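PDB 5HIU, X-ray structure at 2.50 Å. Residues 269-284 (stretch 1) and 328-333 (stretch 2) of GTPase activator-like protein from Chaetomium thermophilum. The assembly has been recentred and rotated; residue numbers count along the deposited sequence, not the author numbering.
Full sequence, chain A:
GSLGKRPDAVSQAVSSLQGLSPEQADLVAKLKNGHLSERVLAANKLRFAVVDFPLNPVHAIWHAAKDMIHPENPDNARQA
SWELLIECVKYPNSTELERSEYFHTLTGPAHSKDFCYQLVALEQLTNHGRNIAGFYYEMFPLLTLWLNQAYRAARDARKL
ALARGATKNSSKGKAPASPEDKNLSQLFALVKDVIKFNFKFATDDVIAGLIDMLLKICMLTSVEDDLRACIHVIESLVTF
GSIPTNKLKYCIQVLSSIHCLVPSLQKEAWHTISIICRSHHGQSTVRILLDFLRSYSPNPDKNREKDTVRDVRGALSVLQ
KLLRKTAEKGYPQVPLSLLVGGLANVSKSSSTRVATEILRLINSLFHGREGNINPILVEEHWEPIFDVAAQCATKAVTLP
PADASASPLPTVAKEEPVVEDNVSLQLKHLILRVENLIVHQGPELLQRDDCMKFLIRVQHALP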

# COMPACT_ATOMS: atom_id res chain seq x y z
N ALA A 269 -7.65 1.40 -2.30
CA ALA A 269 -7.45 0.12 -1.62
C ALA A 269 -8.33 -0.97 -2.22
O ALA A 269 -7.95 -2.13 -2.30
CB ALA A 269 -7.74 0.26 -0.11
N TRP A 270 -9.54 -0.63 -2.62
CA TRP A 270 -10.39 -1.68 -3.11
C TRP A 270 -9.78 -2.17 -4.41
O TRP A 270 -9.72 -3.37 -4.69
CB TRP A 270 -11.83 -1.22 -3.31
CG TRP A 270 -12.53 -2.22 -4.10
CD1 TRP A 270 -12.95 -2.09 -5.37
CD2 TRP A 270 -12.78 -3.56 -3.72
NE1 TRP A 270 -13.49 -3.27 -5.81
CE2 TRP A 270 -13.38 -4.20 -4.81
CE3 TRP A 270 -12.55 -4.29 -2.56
CZ2 TRP A 270 -13.77 -5.52 -4.78
CZ3 TRP A 270 -12.92 -5.62 -2.53
CH2 TRP A 270 -13.54 -6.22 -3.62
N HIS A 271 -9.27 -1.22 -5.20
CA HIS A 271 -8.66 -1.58 -6.49
C HIS A 271 -7.56 -2.61 -6.27
O HIS A 271 -7.50 -3.67 -6.90
CB HIS A 271 -8.13 -0.34 -7.17
CG HIS A 271 -7.81 -0.56 -8.61
ND1 HIS A 271 -6.58 -1.03 -9.04
CD2 HIS A 271 -8.56 -0.39 -9.72
CE1 HIS A 271 -6.59 -1.14 -10.35
NE2 HIS A 271 -7.78 -0.75 -10.79
N THR A 272 -6.70 -2.31 -5.31
CA THR A 272 -5.62 -3.21 -5.01
C THR A 272 -6.13 -4.52 -4.43
O THR A 272 -5.63 -5.59 -4.79
CB THR A 272 -4.58 -2.53 -4.10
OG1 THR A 272 -4.15 -1.30 -4.73
CG2 THR A 272 -3.39 -3.40 -3.91
N ILE A 273 -7.14 -4.46 -3.57
CA ILE A 273 -7.67 -5.69 -2.99
C ILE A 273 -8.34 -6.49 -4.10
O ILE A 273 -8.32 -7.73 -4.05
CB ILE A 273 -8.64 -5.41 -1.82
CG1 ILE A 273 -7.87 -4.93 -0.60
CG2 ILE A 273 -9.40 -6.67 -1.40
CD1 ILE A 273 -8.75 -4.23 0.41
N SER A 274 -8.94 -5.82 -5.10
CA SER A 274 -9.66 -6.56 -6.13
C SER A 274 -8.67 -7.40 -6.91
O SER A 274 -8.90 -8.60 -7.14
CB SER A 274 -10.47 -5.66 -7.06
OG SER A 274 -9.71 -4.55 -7.49
N ILE A 275 -7.56 -6.77 -7.29
CA ILE A 275 -6.52 -7.47 -8.02
C ILE A 275 -6.17 -8.73 -7.25
O ILE A 275 -6.23 -9.84 -7.78
CB ILE A 275 -5.29 -6.59 -8.24
CG1 ILE A 275 -5.61 -5.51 -9.28
CG2 ILE A 275 -4.11 -7.43 -8.69
CD1 ILE A 275 -4.77 -4.25 -9.17
N ILE A 276 -5.83 -8.57 -5.97
CA ILE A 276 -5.43 -9.72 -5.16
C ILE A 276 -6.52 -10.81 -5.14
O ILE A 276 -6.23 -12.02 -5.19
CB ILE A 276 -5.11 -9.30 -3.71
CG1 ILE A 276 -3.94 -8.32 -3.69
CG2 ILE A 276 -4.78 -10.52 -2.85
CD1 ILE A 276 -3.75 -7.60 -2.38
N CYS A 277 -7.77 -10.37 -5.05
CA CYS A 277 -8.91 -11.29 -4.96
C CYS A 277 -9.09 -12.12 -6.23
O CYS A 277 -9.40 -13.31 -6.16
CB CYS A 277 -10.19 -10.53 -4.65
SG CYS A 277 -10.36 -10.25 -2.88
N ARG A 278 -8.87 -11.48 -7.38
CA ARG A 278 -8.99 -12.15 -8.65
C ARG A 278 -7.74 -12.96 -9.04
O ARG A 278 -7.59 -13.34 -10.19
CB ARG A 278 -9.31 -11.12 -9.73
CG ARG A 278 -10.69 -10.52 -9.60
CD ARG A 278 -10.88 -9.40 -10.61
NE ARG A 278 -10.12 -8.23 -10.19
CZ ARG A 278 -9.61 -7.31 -11.00
NH1 ARG A 278 -9.78 -7.39 -12.31
NH2 ARG A 278 -8.93 -6.29 -10.49
N SER A 279 -6.88 -13.25 -8.07
CA SER A 279 -5.58 -13.87 -8.33
C SER A 279 -5.56 -15.18 -7.57
O SER A 279 -6.50 -15.49 -6.85
CB SER A 279 -4.45 -12.97 -7.82
OG SER A 279 -4.10 -13.32 -6.49
N HIS A 280 -4.48 -15.94 -7.73
CA HIS A 280 -4.29 -17.19 -6.99
C HIS A 280 -4.50 -17.04 -5.49
O HIS A 280 -4.83 -18.00 -4.79
CB HIS A 280 -2.90 -17.79 -7.26
CG HIS A 280 -1.76 -16.91 -6.86
ND1 HIS A 280 -1.33 -15.84 -7.63
CD2 HIS A 280 -0.93 -16.96 -5.79
CE1 HIS A 280 -0.30 -15.26 -7.04
NE2 HIS A 280 -0.04 -15.92 -5.92
N HIS A 281 -4.33 -15.83 -4.99
CA HIS A 281 -4.56 -15.54 -3.58
C HIS A 281 -6.05 -15.48 -3.23
O HIS A 281 -6.42 -15.58 -2.05
CB HIS A 281 -3.87 -14.22 -3.22
CG HIS A 281 -2.37 -14.29 -3.25
ND1 HIS A 281 -1.64 -15.19 -2.50
CD2 HIS A 281 -1.46 -13.54 -3.92
CE1 HIS A 281 -0.35 -15.01 -2.73
NE2 HIS A 281 -0.21 -14.01 -3.58
N GLY A 282 -6.90 -15.32 -4.24
CA GLY A 282 -8.36 -15.25 -4.06
C GLY A 282 -8.87 -16.14 -2.97
O GLY A 282 -9.41 -15.66 -1.97
N GLN A 283 -8.69 -17.45 -3.15
CA GLN A 283 -9.14 -18.43 -2.16
C GLN A 283 -8.57 -18.14 -0.77
O GLN A 283 -9.32 -18.07 0.20
CB GLN A 283 -8.79 -19.87 -2.58
CG GLN A 283 -9.79 -20.52 -3.54
CD GLN A 283 -11.23 -20.31 -3.10
OE1 GLN A 283 -11.59 -20.60 -1.95
NE2 GLN A 283 -12.07 -19.79 -3.99
N SER A 284 -7.25 -17.96 -0.71
CA SER A 284 -6.57 -17.67 0.56
C SER A 284 -7.07 -16.37 1.18
O SER A 284 -7.27 -16.29 2.40
CB SER A 284 -5.06 -17.62 0.34
OG SER A 284 -4.56 -18.89 -0.05
N GLU A 328 -17.57 -15.28 -12.66
CA GLU A 328 -17.31 -14.80 -14.03
C GLU A 328 -16.47 -13.54 -14.03
O GLU A 328 -15.48 -13.44 -14.77
CB GLU A 328 -18.62 -14.51 -14.76
CG GLU A 328 -19.49 -15.73 -15.00
CD GLU A 328 -20.96 -15.48 -14.72
OE1 GLU A 328 -21.27 -14.88 -13.66
OE2 GLU A 328 -21.80 -15.88 -15.55
N LYS A 329 -16.85 -12.57 -13.20
CA LYS A 329 -16.04 -11.36 -13.02
C LYS A 329 -14.63 -11.71 -12.52
O LYS A 329 -13.72 -10.87 -12.53
CB LYS A 329 -16.72 -10.40 -12.05
CG LYS A 329 -18.00 -9.75 -12.57
CD LYS A 329 -18.73 -9.03 -11.45
CE LYS A 329 -20.15 -8.65 -11.85
NZ LYS A 329 -20.84 -7.98 -10.71
N GLY A 330 -14.45 -12.96 -12.08
CA GLY A 330 -13.15 -13.52 -11.74
C GLY A 330 -12.94 -13.62 -10.24
O GLY A 330 -11.87 -14.03 -9.81
N TYR A 331 -13.96 -13.26 -9.46
CA TYR A 331 -13.83 -13.14 -8.01
C TYR A 331 -14.18 -14.45 -7.31
O TYR A 331 -15.06 -15.16 -7.76
CB TYR A 331 -14.73 -12.02 -7.47
CG TYR A 331 -14.36 -10.62 -7.93
CD1 TYR A 331 -14.79 -10.14 -9.16
CD2 TYR A 331 -13.61 -9.77 -7.12
CE1 TYR A 331 -14.47 -8.85 -9.59
CE2 TYR A 331 -13.28 -8.48 -7.54
CZ TYR A 331 -13.71 -8.02 -8.77
OH TYR A 331 -13.39 -6.75 -9.20
N PRO A 332 -13.49 -14.75 -6.19
CA PRO A 332 -13.74 -15.98 -5.46
C PRO A 332 -15.04 -15.90 -4.70
O PRO A 332 -15.38 -14.86 -4.15
CB PRO A 332 -12.58 -16.04 -4.46
CG PRO A 332 -12.30 -14.61 -4.16
CD PRO A 332 -12.65 -13.83 -5.41
N GLN A 333 -15.77 -17.01 -4.64
CA GLN A 333 -17.01 -17.04 -3.89
C GLN A 333 -16.75 -17.28 -2.41
O GLN A 333 -15.70 -17.77 -2.03
CB GLN A 333 -17.96 -18.09 -4.48
CG GLN A 333 -18.94 -17.54 -5.52
CD GLN A 333 -18.26 -16.70 -6.60
OE1 GLN A 333 -17.42 -17.21 -7.35
NE2 GLN A 333 -18.61 -15.42 -6.68

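No hydrogen bond joins these two stretches, although 382 Å² of surface, both sides summed, is buried between them; the contact rests on van der Waals packing and one well-aligned CH-pi interaction. In that interaction, Arg278 CG lies 3.8 Å from the centroid of the Tyr331 ring and only 6° off the ring normal, so the aliphatic part of the arginine sits squarely over the aromatic face. Arg278 CD continues across the same ring, 3.6 Å from Tyr331 CZ, and Tyr331 OH in turn lies over one face of the guanidinium. A weak hydrogen bond from Arg278 NE to Ser274 O, at 3.3 Å, ties the side chain back to the last turn of the helix it follows.

The backbones approach where the first helix ends. Arg278 is the first residue to leave helical angles, and its CA is 5.0 Å from Tyr331 CA; Gly282 CA and Pro332 CA, 5.6 Å apart, mark the second approach. Between these points the chain turns, with Ser279 OG accepting from His281 N at 2.9 Å to cap the following helix.

Stretch 2 has no regular secondary structure. Gly330, at phi/psi 105/3, adopts angles that would jam a CB against the preceding carbonyl. Beyond it, the Tyr331 ring reaches along the helix: its CE2 is 4.1 Å from Trp270 CZ2, its CD2 is 4.3 Å from Cys277 CB, and Ser274 CB sits at its edge, 3.8 Å from Tyr331 OH.

Pro332 points toward stretch 1 and fills the junction between the helices. Pro332 CD lies 3.4 Å from Cys277 O and 4.2 Å from Cys277 CB, while Pro332 CG is 3.8 Å from Gly282 O. The absence of a side chain at Gly282 matters locally: an ideal CB would come within 2.5 Å of Cys277 O, a clash.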